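Local coordinates for Alpha/beta hydrolase (Streptomyces albidoflavus, PDB 6KSU), which probably closes non-ribosomal peptides into macrolactams by heterochiral coupling, as a cyclase related to penicillin-binding proteins and beta-lactamases, at residues A321-D326 / I338-S343; V51-A56 / A369-G374; D263-A268 / A345-A350; L290-C295 / L310-H315; D298-G303 / G374-P379. All blocks are in the same frame, centred on the assembly; numbering follows the deposited sequence.

Four of the contacts belong to one seven-stranded antiparallel sheet and what packs around it; interaction 5 joins a loop of this domain to the chain leading to the C-terminal barrel. Interactions 1, 2 and 3 are buried, 4 and 5 partly so, mixing polar with apolar contacts. Interaction 1 is a strand pair inside the sheet, with backbone bonds and an aromatic cluster at its end. Interaction 3, purely apolar, lays a helix on a neighbouring strand; its Ala268 touches Ile338 of interaction 1. Interaction 4 joins the end of helix 286-293 to the chain leading into strand 313-315, the neighbour of 322-329. Interaction 2 uses an arginine to hold the segment that leaves the domain.

Interaction 1. Residues A321-D326 / I338-S343; sequences AWYGHD and IHPDRS
Tyr323 and Ile338 form an antiparallel hydrogen-bonded pair, with Tyr323 N reaching Ile338 O at 2.9 Å in an almost straight bond (170°) and Ile338 N returning to Tyr323 O. One residue further out, His339 lies over Trp322. Its CB sits 3.7 Å from the centroid of the six-membered ring of Trp322, nearly on the ring normal, a CH-pi contact. With CG anti to the backbone N (chi1 -168°), the imidazole turns its edge to the five-membered ring in a T-shaped pair, planes at 64°. A broad indole suits this place because one face can receive both contacts. The imidazole is fixed in turn: Arg342 N bonds to His339 ND1 at 3.0 Å near the ring plane, and His339 NE2 meets Asp319 O, consistent with a proton on NE2. Beside the Tyr323 ring, Pro340 CD packs on CD2 at 3.8 Å, and Pro340 starts a type I turn. The pair belongs to the beta hairpin of strands 322-329 and 332-339. Further along, His325 touches Ser83 and Lys86, which fit an SxxK pattern, and Tyr174, which fits a YxN pattern, so the first strand probably flanks the active site, as in penicillin-binding proteins.

Interaction 2. Residues V51-A56 / A369-G374; sequences VYRDGA and AGLDVG
Ala369 offers its carbonyl O to Arg53, which grips that one atom end-on with two nitrogens: Arg53 NH1 lies 3.2 Å and Arg53 NH2 3.3 Å from Ala369 O. The oxygen sits in the guanidinium plane, so both N-H groups can share it, though at these lengths neither bond is short. The small methyl of Ala369 leaves room for the planar group to come up beside the backbone. Gly370 follows with positive phi (83°), a conformation in which a CB would press on the preceding carbonyl; the missing side chain also lets the guanidinium come close. Its O is taken by Arg342 NH2. Leu371 then supplies the apolar half of the contact. Its CD2 rests over the centre of the Arg53 guanidinium, 3.3 Å from CZ, so the cation is held at its edge by an oxygen and over one face by a methyl. Arg53 gets there with an extended start, CG anti to the backbone N (155°), and a bend at chi3 (75°). The other branch of Leu371, CD1, meets Val51 CG1 tip to tip at 3.9 Å, and Leu371 also packs on Leu344 and Leu346. Asp372 turns from this contact to a salt bridge with Arg342. Arg53 opens the type I' turn to Ala56 that joins strands 46-53 and 56-63, so the arrangement is that of a beta hairpin with a two-residue type I' turn, whose Val51 and Arg53, pointing toward it, receive the segment running on from helix 355-365.

Interaction 3. Residues D263-A268 / A345-A350; sequences DLVTAA and ALALTA
Val265 and Ala347 meet where helix 263-268 runs roughly antiparallel over strand 345-350, their axes 7.4 Å apart at closest approach and the N-to-C directions 153° apart. From the Val265 CB two methyls diverge. CG1, anti to the backbone N (170°), runs along the strand to the Ala345 CB at 4.2 Å and also touches Tyr52 of strand 46-53. CG2 leans over the next part of the strand, 3.8 Å from both the amide N and the CB of Ala347. A beta-branched valine suits the spot because its forked end reaches two alternate alanines, both pointing toward the helix. Leu264 comes in on the Ala347 methyl as well, CB to CB at 3.8 Å, while its CD1 grazes the same carbon. One turn on, Ala268 CB meets Ala345 CB, also at 3.8 Å. Alanines at 345 and 347 are short enough to let the helix come down this close to the strand. Between them Leu346, and beyond them Leu348, point away, into Trp359 of helix 355-365, while Leu264 also reaches Leu88 of helix 85-98. The antiparallel sheet is thus covered by helices on both faces, the layered alpha-beta arrangement of the serine beta-lactamases and penicillin-binding proteins.

Interaction 4. Residues L290-C295 / L310-H315; sequences LAMRTC and LGLMRH
Met292 swings CG anti to its own carbonyl carbon (chi1 -65°) and bends again at chi3 (56°), curling its chain around the carbonyl O of Leu310; at the other end of the contact Arg314 runs out straight and turns at chi3 (66°) to bring NE alongside Cys295 SG. The methionine bend folds CE back to the Leu310 O that Met292 CB and CG already border at 3.4 Å, as a flexible, unbranched chain allows. Backbone meets backbone: Leu310 N donates to Met292 O at 3.0 Å, approaching from above the carbonyl plane, so this last turn of the helix holds the incoming chain through an oxygen near its end. The same Met292 O touches Leu312 CB, and Leu312 CD1 packs on Met292 CB at 3.9 Å. Leu310 sends its own CD1 to Ala291 CB at 3.8 Å, a methyl small enough for the leucine to lie close to the helix. Past Thr294, where the chain leaves helical angles, Cys295 SG accepts a weak bond from Arg314 NE at 3.5 Å and lies in the guanidinium plane; Arg314 NH1 has Gly316 O as its stronger partner. Met292 packs further on Ala90 and Met94 of helix 85-98, Leu312 on Phe87 of that helix and Ile338 of strand 332-339, and strand 313-315 pairs with strand 322-329, so helix 286-293 is joined to both helix and sheet.

Interaction 5. Residues D298-G303 / G374-P379; sequences DAEPFG and GHYALP
Gly303 N donates to Tyr376 OH at 2.8 Å, with an N-H...O angle of 136°, a somewhat bent bond. Tyr376 brings its hydroxyl there by extending its ring away from the backbone, CG anti to the backbone N (174°), and the ring comes up obliquely, CE2 standing 3.6 Å from Gly303 C. A tyrosine fits because it reaches from one loop to the other and still offers an acceptor at its far end. Gly303 has positive phi (91°), and a CB here would run into the preceding carbonyl, so glycine suits both the turn and the close approach. Its CA is touched by Leu378 CD2 at 4.1 Å. Segment 374-379 is part of the chain that leaves the beta-lactamase-like domain for the C-terminal eight-stranded antiparallel barrel, and 298-303 is a loop of the former, so the contact lies at the junction of the two. Just before the glycine, Pro301 is the centre of an inverse gamma turn; on its two sides Glu300 and Phe302 touch Arg448 of the barrel. Phe302 CZ packs on Pro379 CG at 3.7 Å, and both residues also rest on Leu432 of barrel strand 432-437, an apolar patch that rigid flat and ringed side chains fill well. Within its own loop Phe302 has Glu300 OE1 at its edge, in the ring plane.

Interaction 1. Residues A321-D326 / I338-S343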
# COMPACT_ATOMS: atom_id res chain seq x y z
N ALA A 321 -18.52 -2.29 -0.59
CA ALA A 321 -17.24 -1.66 -0.88
C ALA A 321 -16.47 -1.43 0.41
O ALA A 321 -16.97 -0.79 1.35
CB ALA A 321 -17.45 -0.34 -1.61
N TRP A 322 -15.24 -1.93 0.47
CA TRP A 322 -14.36 -1.67 1.60
C TRP A 322 -13.15 -0.89 1.14
O TRP A 322 -12.70 -1.03 -0.00
CB TRP A 322 -13.88 -2.96 2.27
CG TRP A 322 -14.92 -3.66 3.06
CD1 TRP A 322 -15.99 -4.35 2.56
CD2 TRP A 322 -14.99 -3.78 4.49
NE1 TRP A 322 -16.73 -4.89 3.59
CE2 TRP A 322 -16.14 -4.55 4.78
CE3 TRP A 322 -14.20 -3.32 5.54
CZ2 TRP A 322 -16.52 -4.87 6.09
CZ3 TRP A 322 -14.58 -3.64 6.84
CH2 TRP A 322 -15.72 -4.40 7.10
N TYR A 323 -12.61 -0.08 2.05
CA TYR A 323 -11.45 0.73 1.75
C TYR A 323 -10.31 0.36 2.69
O TYR A 323 -10.55 -0.07 3.83
CB TYR A 323 -11.77 2.23 1.86
CG TYR A 323 -12.97 2.61 1.00
CD1 TYR A 323 -12.78 3.06 -0.29
CD2 TYR A 323 -14.27 2.47 1.48
CE1 TYR A 323 -13.87 3.38 -1.10
CE2 TYR A 323 -15.36 2.79 0.69
CZ TYR A 323 -15.15 3.25 -0.60
OH TYR A 323 -16.23 3.57 -1.40
N GLY A 324 -9.09 0.53 2.21
CA GLY A 324 -7.94 0.36 3.07
C GLY A 324 -6.61 0.47 2.36
O GLY A 324 -6.46 1.26 1.42
N HIS A 325 -5.65 -0.33 2.80
CA HIS A 325 -4.29 -0.30 2.28
C HIS A 325 -3.59 -1.53 2.80
O HIS A 325 -3.95 -2.07 3.85
CB HIS A 325 -3.54 0.97 2.71
CG HIS A 325 -2.61 1.49 1.67
ND1 HIS A 325 -1.43 0.85 1.34
CD2 HIS A 325 -2.66 2.61 0.90
CE1 HIS A 325 -0.80 1.55 0.41
NE2 HIS A 325 -1.53 2.62 0.12
N ASP A 326 -2.58 -1.97 2.06
CA ASP A 326 -1.78 -3.12 2.42
C ASP A 326 -0.32 -2.69 2.51
O ASP A 326 0.08 -1.64 2.03
CB ASP A 326 -1.89 -4.26 1.38
CG ASP A 326 -3.27 -4.88 1.32
OD1 ASP A 326 -4.00 -4.87 2.35
OD2 ASP A 326 -3.62 -5.36 0.23
N ILE A 338 -11.60 -0.42 6.15
CA ILE A 338 -12.57 0.53 6.68
C ILE A 338 -13.87 0.38 5.91
O ILE A 338 -13.87 0.37 4.67
CB ILE A 338 -12.07 1.98 6.55
CG1 ILE A 338 -10.71 2.17 7.21
CG2 ILE A 338 -13.10 2.93 7.05
CD1 ILE A 338 -10.03 3.44 6.81
N HIS A 339 -14.99 0.30 6.62
CA HIS A 339 -16.30 0.36 5.98
C HIS A 339 -17.02 1.56 6.57
O HIS A 339 -17.66 1.43 7.63
CB HIS A 339 -17.12 -0.90 6.19
CG HIS A 339 -18.35 -0.97 5.33
ND1 HIS A 339 -19.50 -0.26 5.61
CD2 HIS A 339 -18.60 -1.65 4.19
CE1 HIS A 339 -20.41 -0.52 4.69
NE2 HIS A 339 -19.89 -1.36 3.81
N PRO A 340 -16.97 2.73 5.93
CA PRO A 340 -17.51 3.93 6.57
C PRO A 340 -18.96 3.80 6.97
O PRO A 340 -19.34 4.24 8.07
CB PRO A 340 -17.30 5.02 5.51
CG PRO A 340 -16.21 4.47 4.64
CD PRO A 340 -16.39 3.00 4.60
N ASP A 341 -19.79 3.17 6.13
CA ASP A 341 -21.22 3.28 6.39
C ASP A 341 -21.63 2.43 7.58
O ASP A 341 -22.50 2.84 8.36
CB ASP A 341 -22.03 2.94 5.14
CG ASP A 341 -22.01 4.07 4.12
OD1 ASP A 341 -21.34 5.10 4.38
OD2 ASP A 341 -22.67 3.95 3.07
N ARG A 342 -20.98 1.29 7.77
CA ARG A 342 -21.20 0.47 8.95
C ARG A 342 -20.32 0.87 10.14
O ARG A 342 -20.37 0.21 11.18
CB ARG A 342 -20.98 -1.00 8.60
CG ARG A 342 -21.95 -1.53 7.56
CD ARG A 342 -21.56 -2.90 7.02
NE ARG A 342 -21.49 -3.88 8.10
CZ ARG A 342 -21.03 -5.12 7.97
NH1 ARG A 342 -20.61 -5.56 6.80
NH2 ARG A 342 -21.01 -5.92 9.03
N SER A 343 -19.53 1.95 10.02
CA SER A 343 -18.66 2.42 11.10
C SER A 343 -17.77 1.28 11.61
O SER A 343 -17.72 0.98 12.81
CB SER A 343 -19.48 3.04 12.23
OG SER A 343 -20.23 4.15 11.78

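Interaction 2. Residues V51-A56 / A369-G374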
# COMPACT_ATOMS: atom_id res chain seq x y z
N VAL A 51 -10.26 -4.38 16.07
CA VAL A 51 -11.52 -4.20 15.37
C VAL A 51 -12.34 -3.15 16.10
O VAL A 51 -12.63 -3.31 17.30
CB VAL A 51 -12.32 -5.50 15.29
CG1 VAL A 51 -13.57 -5.32 14.44
CG2 VAL A 51 -11.44 -6.63 14.80
N TYR A 52 -12.71 -2.08 15.40
CA TYR A 52 -13.69 -1.13 15.91
C TYR A 52 -15.02 -1.45 15.24
O TYR A 52 -15.11 -1.51 14.01
CB TYR A 52 -13.26 0.31 15.66
CG TYR A 52 -14.27 1.34 16.13
CD1 TYR A 52 -14.32 1.76 17.47
CD2 TYR A 52 -15.18 1.88 15.24
CE1 TYR A 52 -15.27 2.73 17.87
CE2 TYR A 52 -16.10 2.80 15.62
CZ TYR A 52 -16.15 3.23 16.94
OH TYR A 52 -17.10 4.17 17.26
N ARG A 53 -16.04 -1.69 16.06
CA ARG A 53 -17.34 -2.12 15.55
C ARG A 53 -18.39 -1.90 16.62
O ARG A 53 -18.18 -2.22 17.80
CB ARG A 53 -17.29 -3.59 15.12
CG ARG A 53 -18.66 -4.27 15.15
CD ARG A 53 -18.78 -5.40 14.15
NE ARG A 53 -18.06 -6.59 14.57
CZ ARG A 53 -18.42 -7.82 14.21
NH1 ARG A 53 -19.49 -8.00 13.44
NH2 ARG A 53 -17.71 -8.87 14.62
N ASP A 54 -19.52 -1.33 16.22
CA ASP A 54 -20.63 -1.03 17.12
C ASP A 54 -20.22 -0.05 18.21
O ASP A 54 -20.65 -0.16 19.36
CB ASP A 54 -21.21 -2.31 17.72
CG ASP A 54 -21.98 -3.12 16.70
OD1 ASP A 54 -21.78 -4.35 16.63
OD2 ASP A 54 -22.79 -2.50 15.96
N GLY A 55 -19.40 0.93 17.83
CA GLY A 55 -18.95 1.97 18.73
C GLY A 55 -17.86 1.57 19.71
O GLY A 55 -17.44 2.41 20.51
N ALA A 56 -17.38 0.34 19.69
CA ALA A 56 -16.37 -0.03 20.67
C ALA A 56 -15.25 -0.82 20.01
O ALA A 56 -15.40 -1.39 18.93
CB ALA A 56 -16.98 -0.82 21.82
N ALA A 369 -18.30 -14.41 11.82
CA ALA A 369 -18.72 -13.51 12.88
C ALA A 369 -19.35 -12.23 12.34
O ALA A 369 -19.39 -11.21 13.05
CB ALA A 369 -17.56 -13.18 13.82
N GLY A 370 -19.85 -12.25 11.10
CA GLY A 370 -20.50 -11.09 10.50
C GLY A 370 -19.58 -10.07 9.87
O GLY A 370 -20.05 -9.03 9.39
N LEU A 371 -18.27 -10.33 9.86
CA LEU A 371 -17.28 -9.41 9.30
C LEU A 371 -16.87 -9.89 7.92
O LEU A 371 -15.85 -10.55 7.74
CB LEU A 371 -16.06 -9.32 10.22
CG LEU A 371 -16.19 -8.47 11.47
CD1 LEU A 371 -14.83 -7.92 11.84
CD2 LEU A 371 -17.15 -7.37 11.18
N ASP A 372 -17.66 -9.52 6.92
CA ASP A 372 -17.42 -9.94 5.54
C ASP A 372 -16.63 -8.85 4.80
O ASP A 372 -17.17 -8.03 4.05
CB ASP A 372 -18.74 -10.25 4.84
CG ASP A 372 -19.82 -9.20 5.12
OD1 ASP A 372 -19.73 -8.47 6.14
OD2 ASP A 372 -20.77 -9.11 4.31
N VAL A 373 -15.31 -8.85 5.03
CA VAL A 373 -14.45 -7.89 4.35
C VAL A 373 -14.48 -8.18 2.86
O VAL A 373 -14.56 -9.33 2.44
CB VAL A 373 -13.02 -7.96 4.91
CG1 VAL A 373 -12.17 -6.83 4.33
CG2 VAL A 373 -13.04 -7.92 6.43
N GLY A 374 -14.41 -7.12 2.05
CA GLY A 374 -14.40 -7.33 0.61
C GLY A 374 -13.18 -8.11 0.17
O GLY A 374 -12.14 -8.11 0.84

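Interaction 3. Residues D263-A268 / A345-A350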
# COMPACT_ATOMS: atom_id res chain seq x y z
N ASP A 263 -3.39 1.71 16.60
CA ASP A 263 -3.08 3.01 16.00
C ASP A 263 -3.77 3.18 14.65
O ASP A 263 -4.37 4.23 14.38
CB ASP A 263 -1.54 3.17 15.85
CG ASP A 263 -0.80 3.22 17.19
OD1 ASP A 263 -1.46 3.48 18.24
OD2 ASP A 263 0.44 3.00 17.22
N LEU A 264 -3.72 2.15 13.79
CA LEU A 264 -4.31 2.25 12.46
C LEU A 264 -5.82 2.37 12.53
O LEU A 264 -6.43 3.09 11.72
CB LEU A 264 -3.94 1.04 11.60
CG LEU A 264 -2.51 0.86 11.12
CD1 LEU A 264 -2.41 -0.45 10.32
CD2 LEU A 264 -2.04 2.03 10.25
N VAL A 265 -6.45 1.63 13.44
CA VAL A 265 -7.90 1.77 13.63
C VAL A 265 -8.23 3.18 14.12
O VAL A 265 -9.20 3.80 13.68
CB VAL A 265 -8.41 0.68 14.60
CG1 VAL A 265 -9.84 0.93 15.01
CG2 VAL A 265 -8.27 -0.71 13.96
N THR A 266 -7.39 3.73 14.99
CA THR A 266 -7.64 5.08 15.50
C THR A 266 -7.61 6.09 14.36
O THR A 266 -8.52 6.92 14.24
CB THR A 266 -6.61 5.42 16.57
OG1 THR A 266 -6.73 4.48 17.66
CG2 THR A 266 -6.78 6.86 17.06
N ALA A 267 -6.60 6.01 13.49
CA ALA A 267 -6.51 6.91 12.34
C ALA A 267 -7.68 6.74 11.38
O ALA A 267 -8.02 7.66 10.63
CB ALA A 267 -5.19 6.71 11.60
N ALA A 268 -8.31 5.57 11.38
CA ALA A 268 -9.51 5.34 10.57
C ALA A 268 -10.77 5.93 11.20
O ALA A 268 -11.77 6.09 10.49
CB ALA A 268 -9.71 3.83 10.35
N ALA A 345 -13.88 -0.61 11.30
CA ALA A 345 -12.48 -0.59 10.91
C ALA A 345 -11.75 -1.73 11.62
O ALA A 345 -12.02 -2.01 12.79
CB ALA A 345 -11.81 0.74 11.25
N LEU A 346 -10.84 -2.37 10.90
CA LEU A 346 -10.05 -3.44 11.47
C LEU A 346 -8.67 -3.39 10.84
O LEU A 346 -8.51 -3.08 9.66
CB LEU A 346 -10.69 -4.81 11.27
CG LEU A 346 -10.90 -5.48 9.91
CD1 LEU A 346 -9.67 -6.11 9.41
CD2 LEU A 346 -11.91 -6.58 10.11
N ALA A 347 -7.68 -3.69 11.65
CA ALA A 347 -6.29 -3.62 11.23
C ALA A 347 -5.61 -4.86 11.74
O ALA A 347 -5.95 -5.37 12.81
CB ALA A 347 -5.59 -2.38 11.78
N LEU A 348 -4.67 -5.37 10.95
CA LEU A 348 -3.92 -6.55 11.33
C LEU A 348 -2.45 -6.23 11.14
O LEU A 348 -2.07 -5.71 10.08
CB LEU A 348 -4.33 -7.76 10.47
CG LEU A 348 -3.56 -9.05 10.66
CD1 LEU A 348 -3.87 -9.64 11.99
CD2 LEU A 348 -3.83 -10.03 9.53
N THR A 349 -1.64 -6.47 12.18
CA THR A 349 -0.19 -6.46 12.01
C THR A 349 0.34 -7.86 12.30
O THR A 349 -0.19 -8.58 13.15
CB THR A 349 0.52 -5.41 12.89
OG1 THR A 349 0.24 -5.61 14.29
CG2 THR A 349 0.10 -4.00 12.46
N ALA A 350 1.36 -8.27 11.54
CA ALA A 350 1.99 -9.56 11.75
C ALA A 350 3.46 -9.39 11.47
O ALA A 350 3.86 -8.56 10.66
CB ALA A 350 1.36 -10.65 10.87

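Interaction 4. Residues L290-C295 / L310-H315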
# COMPACT_ATOMS: atom_id res chain seq x y z
N LEU A 290 -14.16 12.16 2.71
CA LEU A 290 -14.88 11.75 1.51
C LEU A 290 -13.97 11.78 0.29
O LEU A 290 -14.05 10.90 -0.57
CB LEU A 290 -16.11 12.64 1.30
CG LEU A 290 -16.93 12.31 0.05
CD1 LEU A 290 -17.49 10.89 0.09
CD2 LEU A 290 -18.03 13.34 -0.18
N ALA A 291 -13.07 12.76 0.23
CA ALA A 291 -12.11 12.83 -0.87
C ALA A 291 -11.15 11.64 -0.88
O ALA A 291 -10.90 11.03 -1.94
CB ALA A 291 -11.35 14.15 -0.77
N MET A 292 -10.59 11.28 0.29
CA MET A 292 -9.71 10.12 0.39
C MET A 292 -10.38 8.85 -0.10
O MET A 292 -9.72 7.97 -0.67
CB MET A 292 -9.25 9.94 1.84
CG MET A 292 -8.39 11.08 2.28
SD MET A 292 -7.54 10.79 3.81
CE MET A 292 -6.64 9.27 3.40
N ARG A 293 -11.69 8.76 0.12
CA ARG A 293 -12.53 7.64 -0.26
C ARG A 293 -13.00 7.70 -1.72
O ARG A 293 -13.38 6.67 -2.28
CB ARG A 293 -13.75 7.62 0.66
CG ARG A 293 -14.54 6.37 0.65
CD ARG A 293 -15.28 6.17 1.96
NE ARG A 293 -16.40 7.08 2.24
CZ ARG A 293 -16.57 7.73 3.39
NH1 ARG A 293 -15.69 7.62 4.37
NH2 ARG A 293 -17.63 8.50 3.56
N THR A 294 -13.03 8.88 -2.34
CA THR A 294 -13.62 9.01 -3.67
C THR A 294 -12.62 8.57 -4.74
O THR A 294 -11.57 9.20 -4.90
CB THR A 294 -14.10 10.44 -3.93
OG1 THR A 294 -15.03 10.80 -2.91
CG2 THR A 294 -14.79 10.55 -5.30
N CYS A 295 -12.94 7.50 -5.46
CA CYS A 295 -11.98 6.94 -6.39
C CYS A 295 -11.87 7.79 -7.65
O CYS A 295 -12.80 8.49 -8.06
CB CYS A 295 -12.37 5.51 -6.75
SG CYS A 295 -12.23 4.37 -5.32
N LEU A 310 -7.60 8.97 -2.58
CA LEU A 310 -6.43 9.69 -2.07
C LEU A 310 -5.94 8.91 -0.84
O LEU A 310 -6.40 9.12 0.27
CB LEU A 310 -6.78 11.13 -1.74
CG LEU A 310 -7.61 11.86 -2.80
CD1 LEU A 310 -7.96 13.30 -2.35
CD2 LEU A 310 -6.89 11.88 -4.14
N GLY A 311 -4.99 8.00 -1.07
CA GLY A 311 -4.40 7.23 0.01
C GLY A 311 -5.22 6.06 0.50
O GLY A 311 -4.81 5.41 1.46
N LEU A 312 -6.37 5.80 -0.11
CA LEU A 312 -7.15 4.58 0.12
C LEU A 312 -7.43 3.90 -1.21
O LEU A 312 -7.69 4.58 -2.21
CB LEU A 312 -8.45 4.89 0.82
CG LEU A 312 -8.39 5.33 2.29
CD1 LEU A 312 -9.61 6.16 2.60
CD2 LEU A 312 -8.30 4.11 3.23
N MET A 313 -7.39 2.58 -1.22
CA MET A 313 -7.91 1.77 -2.31
C MET A 313 -9.30 1.24 -1.94
O MET A 313 -9.69 1.22 -0.77
CB MET A 313 -6.97 0.58 -2.62
CG MET A 313 -7.12 -0.61 -1.65
SD MET A 313 -5.78 -1.81 -1.80
CE MET A 313 -6.12 -2.94 -0.46
N ARG A 314 -10.03 0.78 -2.97
CA ARG A 314 -11.38 0.23 -2.82
C ARG A 314 -11.42 -1.22 -3.30
O ARG A 314 -10.92 -1.53 -4.39
CB ARG A 314 -12.38 1.07 -3.63
CG ARG A 314 -13.78 0.51 -3.66
CD ARG A 314 -14.74 1.49 -4.29
NE ARG A 314 -14.46 1.71 -5.70
CZ ARG A 314 -14.84 0.89 -6.67
NH1 ARG A 314 -15.49 -0.23 -6.38
NH2 ARG A 314 -14.54 1.17 -7.93
N HIS A 315 -12.00 -2.10 -2.48
CA HIS A 315 -12.33 -3.46 -2.86
C HIS A 315 -13.84 -3.62 -2.76
O HIS A 315 -14.43 -3.34 -1.71
CB HIS A 315 -11.63 -4.48 -1.95
CG HIS A 315 -10.16 -4.61 -2.21
ND1 HIS A 315 -9.35 -5.47 -1.50
CD2 HIS A 315 -9.34 -3.97 -3.08
CE1 HIS A 315 -8.10 -5.36 -1.92
NE2 HIS A 315 -8.07 -4.46 -2.89

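Interaction 5. Residues D298-G303 / G374-P379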
# COMPACT_ATOMS: atom_id res chain seq x y z
N ASP A 298 -11.99 6.38 -14.43
CA ASP A 298 -11.30 6.04 -15.66
C ASP A 298 -9.81 5.76 -15.43
O ASP A 298 -8.99 6.01 -16.31
CB ASP A 298 -11.48 7.15 -16.72
CG ASP A 298 -12.52 6.80 -17.77
OD1 ASP A 298 -13.12 5.70 -17.68
OD2 ASP A 298 -12.74 7.62 -18.69
N ALA A 299 -9.45 5.23 -14.24
CA ALA A 299 -8.06 4.81 -14.01
C ALA A 299 -8.06 3.65 -13.01
O ALA A 299 -7.72 3.81 -11.84
CB ALA A 299 -7.19 5.96 -13.53
N GLU A 300 -8.43 2.47 -13.49
CA GLU A 300 -8.51 1.31 -12.60
C GLU A 300 -7.12 0.85 -12.15
O GLU A 300 -6.21 0.72 -12.99
CB GLU A 300 -9.25 0.16 -13.29
CG GLU A 300 -9.91 -0.83 -12.31
CD GLU A 300 -9.85 -2.31 -12.77
OE1 GLU A 300 -10.21 -2.59 -13.93
OE2 GLU A 300 -9.44 -3.18 -11.95
N PRO A 301 -6.90 0.60 -10.83
CA PRO A 301 -5.62 0.01 -10.35
C PRO A 301 -5.54 -1.48 -10.66
O PRO A 301 -5.68 -2.35 -9.78
CB PRO A 301 -5.66 0.30 -8.84
CG PRO A 301 -7.10 0.39 -8.50
CD PRO A 301 -7.87 0.82 -9.74
N PHE A 302 -5.29 -1.78 -11.93
CA PHE A 302 -5.48 -3.14 -12.45
C PHE A 302 -4.53 -4.13 -11.78
O PHE A 302 -3.30 -3.98 -11.85
CB PHE A 302 -5.28 -3.14 -13.97
CG PHE A 302 -5.78 -4.37 -14.62
CD1 PHE A 302 -7.14 -4.59 -14.75
CD2 PHE A 302 -4.90 -5.33 -15.07
CE1 PHE A 302 -7.62 -5.73 -15.33
CE2 PHE A 302 -5.37 -6.48 -15.66
CZ PHE A 302 -6.74 -6.68 -15.78
N GLY A 303 -5.09 -5.15 -11.15
CA GLY A 303 -4.30 -6.15 -10.46
C GLY A 303 -4.01 -5.88 -9.00
O GLY A 303 -3.25 -6.64 -8.39
N GLY A 374 -14.41 -7.12 2.05
CA GLY A 374 -14.40 -7.33 0.61
C GLY A 374 -13.18 -8.11 0.17
O GLY A 374 -12.14 -8.11 0.84
N HIS A 375 -13.30 -8.79 -0.96
CA HIS A 375 -12.15 -9.39 -1.62
C HIS A 375 -11.84 -8.64 -2.90
O HIS A 375 -12.66 -7.89 -3.44
CB HIS A 375 -12.38 -10.88 -1.94
CG HIS A 375 -13.19 -11.61 -0.91
ND1 HIS A 375 -14.57 -11.56 -0.87
CD2 HIS A 375 -12.82 -12.43 0.10
CE1 HIS A 375 -15.01 -12.31 0.13
NE2 HIS A 375 -13.96 -12.84 0.74
N TYR A 376 -10.62 -8.85 -3.38
CA TYR A 376 -10.25 -8.49 -4.74
C TYR A 376 -9.60 -9.70 -5.38
O TYR A 376 -8.62 -10.23 -4.85
CB TYR A 376 -9.31 -7.29 -4.78
CG TYR A 376 -8.81 -6.99 -6.18
CD1 TYR A 376 -9.58 -6.24 -7.07
CD2 TYR A 376 -7.59 -7.49 -6.62
CE1 TYR A 376 -9.14 -5.98 -8.33
CE2 TYR A 376 -7.14 -7.23 -7.91
CZ TYR A 376 -7.92 -6.47 -8.76
OH TYR A 376 -7.48 -6.22 -10.04
N ALA A 377 -10.15 -10.14 -6.50
CA ALA A 377 -9.53 -11.17 -7.32
C ALA A 377 -9.25 -10.59 -8.70
O ALA A 377 -10.03 -9.77 -9.20
CB ALA A 377 -10.42 -12.41 -7.43
N LEU A 378 -8.15 -11.02 -9.31
CA LEU A 378 -7.87 -10.64 -10.69
C LEU A 378 -8.94 -11.24 -11.60
O LEU A 378 -9.51 -12.29 -11.30
CB LEU A 378 -6.49 -11.13 -11.14
CG LEU A 378 -5.18 -10.72 -10.47
CD1 LEU A 378 -4.51 -11.92 -9.80
CD2 LEU A 378 -4.22 -10.09 -11.48
N PRO A 379 -9.22 -10.61 -12.74
CA PRO A 379 -10.13 -11.24 -13.70
C PRO A 379 -9.53 -12.51 -14.27
O PRO A 379 -8.31 -12.65 -14.42
CB PRO A 379 -10.29 -10.17 -14.79
CG PRO A 379 -9.04 -9.34 -14.68
CD PRO A 379 -8.71 -9.32 -13.21